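Local coordinates for RxLR effector protein 54 (Phytophthora infestans, PDB 5L7S), which binds the host autophagy protein ATG8CL and stimulates autophagosome formation, co-opting host autophagy at the pathogen interface, at residues L131-D139 / K174-L185; L206-H214 / D247-L255. All coordinates share one frame; numbering follows the deposited sequence.

Both interactions lie in the all-helical chain of tandem WY-domains, their centres about 22 Å apart, and both are partly buried. Interaction 1, near the centre of the chain, has 5 of 11 touching residues buried and joins the inter-helix segment 131-139 of WY-domain 3 to 174-185 of WY-domain 4 through close backbone approach and apolar side chains. Interaction 2, about 26 Å out, has only 2 of 7 buried; it sets segment 206-214, the turn between helices 196-207 and 212-223 with their adjoining residues, against the start of helix 249-266, and adds a salt bridge at its more exposed edge to leucine and methionine contacts. Helix 179-189 connects them: E179 probably hydrogen-bonds S210 and S212.

Interaction 1 (L131-D139 / K174-L185); sequences LKDAGTKLD and KTMTEEEDIIKL
The backbones of 131-139 and 174-185 run closest where K132 faces T175, their CA atoms 4.0 Å apart, and they diverge toward D139 and L185. This is a junction between consecutive WY-domains: a 3-10 segment between helices 122-128 and 142-155 of WY-domain 3 lies against the loop leading into helix 179-189 of WY-domain 4. G135, with a positive phi of 59°, turns its CA toward the carbonyl of T175 in a nearly straight CA-H...O contact, with G135 CA 3.5 Å from T175 O.

T175 lies against the chain at L131 and K132. Its methyl CG2 lies anti to the backbone N and meets the L131 and K132 carbonyl oxygens, whereas OG1 sits over K132 CA and is satisfied by L171 and Y126. K132 extends alongside K174, both pointing the same way, so that alkyl carbons meet, CE of K132 lying 3.9 Å from CB of K174. Their like-charged ends stay 4.7 Å apart between the NZ atoms, and K132 NZ has a weak hydrogen bond to N127.

Farther along, M176 bends at its last torsion, chi3 81°, which brings its methyl beside the backbone of G135. There M176 CE packs 3.7 Å from L138 CB, the two side chains crossing at about a right angle. L138 also offers CD2 to the CD2 branch of L185, while its other neighbours include Y126 and F144, extending the apolar layer into the two flanking helices, 122-128 and 142-155. At the more exposed margin, the methyl of T136 lies beside the D181 carboxylate. L185 and D139 slide past each other in opposite directions, with L185 CD1 3.5 Å from D139 CB.

Interaction 2 (L206-H214 / D247-L255); sequences LLLTSESSH and DNRMLNLWL
L207 and L253 meet branch to branch, L207 CD2 lying 3.6 Å from L253 CD2 as the two side chains cross at about a right angle. Beside them M250, bent at chi2 (-62°) and again at chi3, folds its methyl back toward the turn; M250 CE touches L207 CB and lies 3.7 Å from L208 CD2. H214 adds its ring to this group, with ND1 3.8 Å from L253 CD2.

A salt bridge borders the apolar patch. R249 NH1 donates to E211 OE2 at 2.8 Å, with the oxygen close to the guanidinium plane but the nitrogen above the carboxylate plane; the two planes stand 81° apart, and one N-H, on NH1, makes the bond. The other terminal nitrogen, NH2, lies near H214, whose CE1 is over one guanidinium face.

Behind these contacts, H214 NE2 donates to a lone pair of L207 O (2.9 Å) in a bent bond, the oxygen tilted out of the imidazole plane, linking the two across the turn between helices 196-207 and 212-223. The imidazole is sandwiched between E211 OE1 over the centre of one face and L207 CD2 on the opposite face. S210 OG caps the next helix by accepting from S213 N, and N248 OD1 does the same for L251 N. Helix 228-235 joins the apolar side, with L235 reaching both L207 and M250.

The join between the fourth and fifth WY-domains combines a partly buried leucine-methionine patch with a salt bridge at its exposed edge, where the E211 carboxylate probably offsets the positive charge of R249 beside the imidazole.

Interaction 1 (L131-D139 / K174-L185)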
loop_
_atom_site.group_PDB
_atom_site.type_symbol
_atom_site.label_atom_id
_atom_site.label_comp_id
_atom_site.label_asym_id
_atom_site.label_seq_id
_atom_site.Cartn_x
_atom_site.Cartn_y
_atom_site.Cartn_z
ATOM N N LEU A 131 3.864 -7.345 3.120
ATOM C CA LEU A 131 3.366 -6.202 2.358
ATOM C C LEU A 131 3.580 -6.327 0.851
ATOM O O LEU A 131 2.887 -5.657 0.088
ATOM C CB LEU A 131 3.961 -4.893 2.883
ATOM C CG LEU A 131 3.404 -4.460 4.241
ATOM C CD1 LEU A 131 4.242 -3.341 4.837
ATOM C CD2 LEU A 131 1.943 -4.033 4.135
ATOM N N LYS A 132 4.508 -7.186 0.420
ATOM C CA LYS A 132 4.638 -7.536 -1.006
ATOM C C LYS A 132 3.344 -8.105 -1.601
ATOM O O LYS A 132 3.014 -7.826 -2.754
ATOM C CB LYS A 132 5.791 -8.518 -1.230
ATOM C CG LYS A 132 7.158 -7.873 -1.111
ATOM C CD LYS A 132 8.272 -8.905 -1.128
ATOM C CE LYS A 132 9.637 -8.238 -1.034
ATOM N NZ LYS A 132 10.684 -9.167 -0.533
ATOM N N ASP A 133 2.604 -8.871 -0.797
ATOM C CA ASP A 133 1.322 -9.454 -1.222
ATOM C C ASP A 133 0.172 -8.438 -1.347
ATOM O O ASP A 133 -0.894 -8.786 -1.854
ATOM C CB ASP A 133 0.901 -10.587 -0.270
ATOM C CG ASP A 133 1.918 -11.728 -0.207
ATOM O OD1 ASP A 133 2.606 -11.992 -1.218
ATOM O OD2 ASP A 133 2.024 -12.364 0.862
ATOM N N ALA A 134 0.373 -7.205 -0.880
ATOM C CA ALA A 134 -0.642 -6.151 -0.978
ATOM C C ALA A 134 -0.858 -5.649 -2.402
ATOM O O ALA A 134 -1.937 -5.139 -2.712
ATOM C CB ALA A 134 -0.280 -4.983 -0.071
ATOM N N GLY A 135 0.164 -5.767 -3.254
ATOM C CA GLY A 135 0.077 -5.299 -4.636
ATOM C C GLY A 135 -0.225 -3.812 -4.722
ATOM O O GLY A 135 0.193 -3.039 -3.860
ATOM N N THR A 136 -1.007 -3.422 -5.727
ATOM C CA THR A 136 -1.332 -2.011 -5.963
ATOM C C THR A 136 -2.208 -1.391 -4.871
ATOM O O THR A 136 -2.401 -0.175 -4.860
ATOM C CB THR A 136 -2.047 -1.795 -7.318
ATOM O OG1 THR A 136 -3.317 -2.459 -7.315
ATOM C CG2 THR A 136 -1.195 -2.303 -8.479
ATOM N N LYS A 137 -2.752 -2.215 -3.977
ATOM C CA LYS A 137 -3.505 -1.724 -2.820
ATOM C C LYS A 137 -2.635 -1.291 -1.627
ATOM O O LYS A 137 -3.170 -0.724 -0.673
ATOM C CB LYS A 137 -4.556 -2.764 -2.389
ATOM C CG LYS A 137 -5.680 -2.894 -3.410
ATOM C CD LYS A 137 -6.707 -3.955 -3.067
ATOM C CE LYS A 137 -7.938 -3.808 -3.946
ATOM N NZ LYS A 137 -8.945 -4.874 -3.710
ATOM N N LEU A 138 -1.317 -1.525 -1.692
ATOM C CA LEU A 138 -0.376 -1.203 -0.596
ATOM C C LEU A 138 -0.667 0.094 0.173
ATOM O O LEU A 138 -0.898 0.046 1.378
ATOM C CB LEU A 138 1.071 -1.167 -1.109
ATOM C CG LEU A 138 2.184 -0.945 -0.070
ATOM C CD1 LEU A 138 2.203 -2.071 0.952
ATOM C CD2 LEU A 138 3.544 -0.819 -0.741
ATOM N N ASP A 139 -0.679 1.235 -0.513
ATOM C CA ASP A 139 -0.860 2.535 0.169
ATOM C C ASP A 139 -2.225 2.784 0.842
ATOM O O ASP A 139 -2.389 3.808 1.507
ATOM C CB ASP A 139 -0.487 3.728 -0.741
ATOM C CG ASP A 139 -1.287 3.784 -2.042
ATOM O OD1 ASP A 139 -1.990 2.803 -2.377
ATOM O OD2 ASP A 139 -1.199 4.823 -2.736
ATOM N N LYS A 174 9.305 -4.644 -5.678
ATOM C CA LYS A 174 8.999 -6.074 -5.472
ATOM C C LYS A 174 7.585 -6.331 -4.913
ATOM O O LYS A 174 7.224 -7.477 -4.656
ATOM C CB LYS A 174 10.065 -6.735 -4.583
ATOM C CG LYS A 174 11.377 -6.988 -5.314
ATOM C CD LYS A 174 12.419 -7.676 -4.444
ATOM C CE LYS A 174 12.849 -6.803 -3.274
ATOM N NZ LYS A 174 14.222 -7.125 -2.799
ATOM N N THR A 175 6.801 -5.272 -4.725
ATOM C CA THR A 175 5.396 -5.359 -4.330
ATOM C C THR A 175 4.447 -5.150 -5.513
ATOM O O THR A 175 3.421 -5.824 -5.612
ATOM C CB THR A 175 5.098 -4.311 -3.247
ATOM O OG1 THR A 175 5.980 -4.525 -2.140
ATOM C CG2 THR A 175 3.652 -4.386 -2.774
ATOM N N MET A 176 4.783 -4.208 -6.391
ATOM C CA MET A 176 3.988 -3.923 -7.584
ATOM C C MET A 176 4.908 -3.641 -8.774
ATOM O O MET A 176 5.984 -3.059 -8.616
ATOM C CB MET A 176 3.038 -2.752 -7.321
ATOM C CG MET A 176 3.714 -1.470 -6.860
ATOM S SD MET A 176 2.551 -0.202 -6.324
ATOM C CE MET A 176 2.183 -0.756 -4.662
ATOM N N THR A 177 4.470 -4.062 -9.960
ATOM C CA THR A 177 5.331 -4.132 -11.149
ATOM C C THR A 177 5.310 -2.868 -12.009
ATOM O O THR A 177 6.336 -2.493 -12.573
ATOM C CB THR A 177 4.958 -5.347 -12.031
ATOM O OG1 THR A 177 3.617 -5.204 -12.523
ATOM C CG2 THR A 177 5.071 -6.651 -11.235
ATOM N N GLU A 178 4.151 -2.220 -12.110
ATOM C CA GLU A 178 3.991 -1.050 -12.976
ATOM C C GLU A 178 4.582 0.213 -12.354
ATOM O O GLU A 178 4.264 0.569 -11.215
ATOM C CB GLU A 178 2.514 -0.809 -13.308
ATOM C CG GLU A 178 1.855 -1.924 -14.109
ATOM C CD GLU A 178 2.407 -2.047 -15.521
ATOM O OE1 GLU A 178 2.402 -1.034 -16.253
ATOM O OE2 GLU A 178 2.841 -3.156 -15.902
ATOM N N GLU A 179 5.424 0.893 -13.130
ATOM C CA GLU A 179 6.057 2.143 -12.711
ATOM C C GLU A 179 5.035 3.231 -12.376
ATOM O O GLU A 179 5.240 3.987 -11.432
ATOM C CB GLU A 179 7.010 2.648 -13.798
ATOM C CG GLU A 179 7.947 3.758 -13.357
ATOM C CD GLU A 179 8.829 4.244 -14.487
ATOM O OE1 GLU A 179 8.279 4.651 -15.531
ATOM O OE2 GLU A 179 10.069 4.222 -14.328
ATOM N N GLU A 180 3.941 3.308 -13.136
ATOM C CA GLU A 180 2.878 4.286 -12.859
ATOM C C GLU A 180 2.293 4.114 -11.460
ATOM O O GLU A 180 1.967 5.104 -10.805
ATOM C CB GLU A 180 1.752 4.210 -13.897
ATOM C CG GLU A 180 0.713 5.326 -13.763
ATOM C CD GLU A 180 -0.404 5.256 -14.786
ATOM O OE1 GLU A 180 -0.505 4.240 -15.509
ATOM O OE2 GLU A 180 -1.194 6.223 -14.856
ATOM N N ASP A 181 2.157 2.867 -11.013
ATOM C CA ASP A 181 1.718 2.586 -9.646
ATOM C C ASP A 181 2.791 3.015 -8.631
ATOM O O ASP A 181 2.471 3.620 -7.603
ATOM C CB ASP A 181 1.364 1.099 -9.470
ATOM C CG ASP A 181 0.195 0.651 -10.354
ATOM O OD1 ASP A 181 -0.732 1.455 -10.599
ATOM O OD2 ASP A 181 0.198 -0.522 -10.787
ATOM N N ILE A 182 4.057 2.722 -8.941
ATOM C CA ILE A 182 5.194 3.124 -8.102
ATOM C C ILE A 182 5.295 4.651 -7.971
ATOM O O ILE A 182 5.620 5.154 -6.897
ATOM C CB ILE A 182 6.532 2.551 -8.642
ATOM C CG1 ILE A 182 6.546 1.016 -8.565
ATOM C CG2 ILE A 182 7.741 3.121 -7.899
ATOM C CD1 ILE A 182 6.761 0.445 -7.181
ATOM N N ILE A 183 5.022 5.381 -9.053
ATOM C CA ILE A 183 5.105 6.848 -9.046
ATOM C C ILE A 183 3.971 7.463 -8.220
ATOM O O ILE A 183 4.215 8.369 -7.422
ATOM C CB ILE A 183 5.147 7.437 -10.485
ATOM C CG1 ILE A 183 6.497 7.111 -11.135
ATOM C CG2 ILE A 183 4.944 8.953 -10.479
ATOM C CD1 ILE A 183 6.533 7.298 -12.637
ATOM N N LYS A 184 2.744 6.980 -8.411
ATOM C CA LYS A 184 1.600 7.440 -7.606
ATOM C C LYS A 184 1.826 7.184 -6.113
ATOM O O LYS A 184 1.526 8.044 -5.287
ATOM C CB LYS A 184 0.292 6.777 -8.061
ATOM C CG LYS A 184 -0.232 7.265 -9.405
ATOM C CD LYS A 184 -1.362 6.376 -9.905
ATOM C CE LYS A 184 -1.887 6.823 -11.263
ATOM N NZ LYS A 184 -2.587 5.723 -11.989
ATOM N N LEU A 185 2.366 6.007 -5.785
ATOM C CA LEU A 185 2.710 5.635 -4.404
ATOM C C LEU A 185 3.655 6.639 -3.741
ATOM O O LEU A 185 3.358 7.156 -2.658
ATOM C CB LEU A 185 3.359 4.244 -4.374
ATOM C CG LEU A 185 3.914 3.729 -3.046
ATOM C CD1 LEU A 185 2.802 3.645 -2.025
ATOM C CD2 LEU A 185 4.558 2.370 -3.229
#

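Interaction 2 (L206-H214 / D247-L255)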
loop_
_atom_site.group_PDB
_atom_site.type_symbol
_atom_site.label_atom_id
_atom_site.label_comp_id
_atom_site.label_asym_id
_atom_site.label_seq_id
_atom_site.Cartn_x
_atom_site.Cartn_y
_atom_site.Cartn_z
ATOM N N LEU A 206 14.040 8.393 -9.501
ATOM C CA LEU A 206 13.319 7.798 -10.632
ATOM C C LEU A 206 13.517 8.613 -11.911
ATOM O O LEU A 206 13.832 8.055 -12.964
ATOM C CB LEU A 206 11.821 7.656 -10.326
ATOM C CG LEU A 206 11.410 6.622 -9.265
ATOM C CD1 LEU A 206 9.953 6.811 -8.865
ATOM C CD2 LEU A 206 11.642 5.196 -9.741
ATOM N N LEU A 207 13.358 9.930 -11.807
ATOM C CA LEU A 207 13.536 10.831 -12.952
ATOM C C LEU A 207 14.943 10.814 -13.559
ATOM O O LEU A 207 15.100 11.084 -14.748
ATOM C CB LEU A 207 13.158 12.266 -12.571
ATOM C CG LEU A 207 11.666 12.496 -12.314
ATOM C CD1 LEU A 207 11.436 13.819 -11.598
ATOM C CD2 LEU A 207 10.858 12.431 -13.602
ATOM N N LEU A 208 15.953 10.506 -12.751
ATOM C CA LEU A 208 17.334 10.422 -13.228
ATOM C C LEU A 208 17.743 9.012 -13.679
ATOM O O LEU A 208 18.839 8.844 -14.208
ATOM C CB LEU A 208 18.297 10.930 -12.144
ATOM C CG LEU A 208 18.096 12.382 -11.672
ATOM C CD1 LEU A 208 18.882 12.665 -10.397
ATOM C CD2 LEU A 208 18.464 13.390 -12.754
ATOM N N THR A 209 16.879 8.014 -13.484
ATOM C CA THR A 209 17.175 6.624 -13.862
ATOM C C THR A 209 16.162 5.989 -14.839
ATOM O O THR A 209 16.253 4.790 -15.115
ATOM C CB THR A 209 17.271 5.723 -12.608
ATOM O OG1 THR A 209 16.039 5.778 -11.872
ATOM C CG2 THR A 209 18.429 6.155 -11.717
ATOM N N SER A 210 15.225 6.771 -15.376
ATOM C CA SER A 210 14.147 6.211 -16.197
ATOM C C SER A 210 13.430 7.268 -17.032
ATOM O O SER A 210 12.737 8.109 -16.480
ATOM C CB SER A 210 13.138 5.491 -15.294
ATOM O OG SER A 210 11.886 5.314 -15.936
ATOM N N GLU A 211 13.584 7.201 -18.356
ATOM C CA GLU A 211 12.894 8.116 -19.284
ATOM C C GLU A 211 11.362 7.991 -19.240
ATOM O O GLU A 211 10.656 8.999 -19.287
ATOM C CB GLU A 211 13.393 7.919 -20.727
ATOM C CG GLU A 211 14.688 8.661 -21.055
ATOM C CD GLU A 211 14.500 10.157 -21.309
ATOM O OE1 GLU A 211 13.368 10.679 -21.172
ATOM O OE2 GLU A 211 15.501 10.824 -21.649
ATOM N N SER A 212 10.858 6.761 -19.149
ATOM C CA SER A 212 9.409 6.517 -19.040
ATOM C C SER A 212 8.758 7.239 -17.849
ATOM O O SER A 212 7.603 7.665 -17.940
ATOM C CB SER A 212 9.111 5.015 -18.965
ATOM O OG SER A 212 9.894 4.384 -17.971
ATOM N N SER A 213 9.510 7.394 -16.756
ATOM C CA SER A 213 9.030 8.106 -15.560
ATOM C C SER A 213 8.592 9.559 -15.803
ATOM O O SER A 213 7.706 10.051 -15.109
ATOM C CB SER A 213 10.100 8.095 -14.464
ATOM O OG SER A 213 11.139 9.011 -14.754
ATOM N N HIS A 214 9.189 10.221 -16.797
ATOM C CA HIS A 214 9.009 11.666 -17.017
ATOM C C HIS A 214 7.578 12.021 -17.396
ATOM O O HIS A 214 6.965 12.890 -16.778
ATOM C CB HIS A 214 9.953 12.176 -18.110
ATOM C CG HIS A 214 11.399 12.138 -17.733
ATOM N ND1 HIS A 214 12.230 13.230 -17.862
ATOM C CD2 HIS A 214 12.164 11.143 -17.228
ATOM C CE1 HIS A 214 13.444 12.906 -17.455
ATOM N NE2 HIS A 214 13.432 11.645 -17.064
ATOM N N ASP A 247 21.287 22.555 -20.984
ATOM C CA ASP A 247 21.710 21.170 -21.202
ATOM C C ASP A 247 21.241 20.301 -20.017
ATOM O O ASP A 247 21.758 19.203 -19.794
ATOM C CB ASP A 247 23.243 21.129 -21.348
ATOM C CG ASP A 247 23.737 19.997 -22.244
ATOM O OD1 ASP A 247 23.085 19.685 -23.264
ATOM O OD2 ASP A 247 24.809 19.434 -21.938
ATOM N N ASN A 248 20.234 20.795 -19.292
ATOM C CA ASN A 248 19.796 20.231 -18.022
ATOM C C ASN A 248 18.434 19.554 -18.195
ATOM O O ASN A 248 17.424 20.223 -18.438
ATOM C CB ASN A 248 19.723 21.353 -16.980
ATOM C CG ASN A 248 19.490 20.841 -15.568
ATOM O OD1 ASN A 248 18.667 19.955 -15.334
ATOM N ND2 ASN A 248 20.201 21.424 -14.611
ATOM N N ARG A 249 18.421 18.229 -18.059
ATOM C CA ARG A 249 17.207 17.426 -18.249
ATOM C C ARG A 249 16.095 17.771 -17.254
ATOM O O ARG A 249 14.924 17.813 -17.632
ATOM C CB ARG A 249 17.537 15.925 -18.192
ATOM C CG ARG A 249 18.243 15.398 -19.440
ATOM C CD ARG A 249 19.203 14.249 -19.146
ATOM N NE ARG A 249 18.595 13.161 -18.370
ATOM C CZ ARG A 249 17.774 12.217 -18.847
ATOM N NH1 ARG A 249 17.412 12.193 -20.132
ATOM N NH2 ARG A 249 17.297 11.284 -18.021
ATOM N N MET A 250 16.464 18.031 -16.000
ATOM C CA MET A 250 15.493 18.413 -14.962
ATOM C C MET A 250 14.881 19.789 -15.225
ATOM O O MET A 250 13.683 19.980 -15.023
ATOM C CB MET A 250 16.133 18.408 -13.567
ATOM C CG MET A 250 16.641 17.057 -13.078
ATOM S SD MET A 250 15.373 15.781 -12.893
ATOM C CE MET A 250 15.542 14.868 -14.429
ATOM N N LEU A 251 15.698 20.741 -15.667
ATOM C CA LEU A 251 15.205 22.076 -16.006
ATOM C C LEU A 251 14.195 22.004 -17.144
ATOM O O LEU A 251 13.136 22.621 -17.066
ATOM C CB LEU A 251 16.355 23.012 -16.390
ATOM C CG LEU A 251 16.003 24.471 -16.719
ATOM C CD1 LEU A 251 15.273 25.143 -15.567
ATOM C CD2 LEU A 251 17.257 25.251 -17.078
ATOM N N ASN A 252 14.525 21.248 -18.191
ATOM C CA ASN A 252 13.625 21.068 -19.331
ATOM C C ASN A 252 12.291 20.488 -18.867
ATOM O O ASN A 252 11.227 21.032 -19.169
ATOM C CB ASN A 252 14.260 20.169 -20.404
ATOM C CG ASN A 252 13.575 20.294 -21.761
ATOM O OD1 ASN A 252 14.074 20.979 -22.660
ATOM N ND2 ASN A 252 12.428 19.635 -21.916
ATOM N N LEU A 253 12.371 19.402 -18.103
ATOM C CA LEU A 253 11.196 18.743 -17.532
ATOM C C LEU A 253 10.318 19.703 -16.746
ATOM O O LEU A 253 9.098 19.693 -16.908
ATOM C CB LEU A 253 11.630 17.579 -16.639
ATOM C CG LEU A 253 10.574 16.853 -15.800
ATOM C CD1 LEU A 253 9.339 16.452 -16.606
ATOM C CD2 LEU A 253 11.236 15.641 -15.164
ATOM N N TRP A 254 10.936 20.527 -15.901
ATOM C CA TRP A 254 10.195 21.517 -15.117
ATOM C C TRP A 254 9.488 22.538 -16.011
ATOM O O TRP A 254 8.315 22.851 -15.797
ATOM C CB TRP A 254 11.096 22.248 -14.113
ATOM C CG TRP A 254 10.335 23.307 -13.383
ATOM C CD1 TRP A 254 9.272 23.115 -12.557
ATOM C CD2 TRP A 254 10.533 24.719 -13.465
ATOM N NE1 TRP A 254 8.805 24.317 -12.099
ATOM C CE2 TRP A 254 9.559 25.321 -12.640
ATOM C CE3 TRP A 254 11.447 25.537 -14.142
ATOM C CZ2 TRP A 254 9.473 26.707 -12.468
ATOM C CZ3 TRP A 254 11.360 26.918 -13.975
ATOM C CH2 TRP A 254 10.378 27.487 -13.143
ATOM N N LEU A 255 10.209 23.047 -17.004
ATOM C CA LEU A 255 9.647 24.003 -17.955
ATOM C C LEU A 255 8.489 23.404 -18.753
ATOM O O LEU A 255 7.501 24.097 -19.011
ATOM C CB LEU A 255 10.731 24.519 -18.902
ATOM C CG LEU A 255 11.814 25.385 -18.245
ATOM C CD1 LEU A 255 13.051 25.514 -19.127
ATOM C CD2 LEU A 255 11.264 26.758 -17.888
#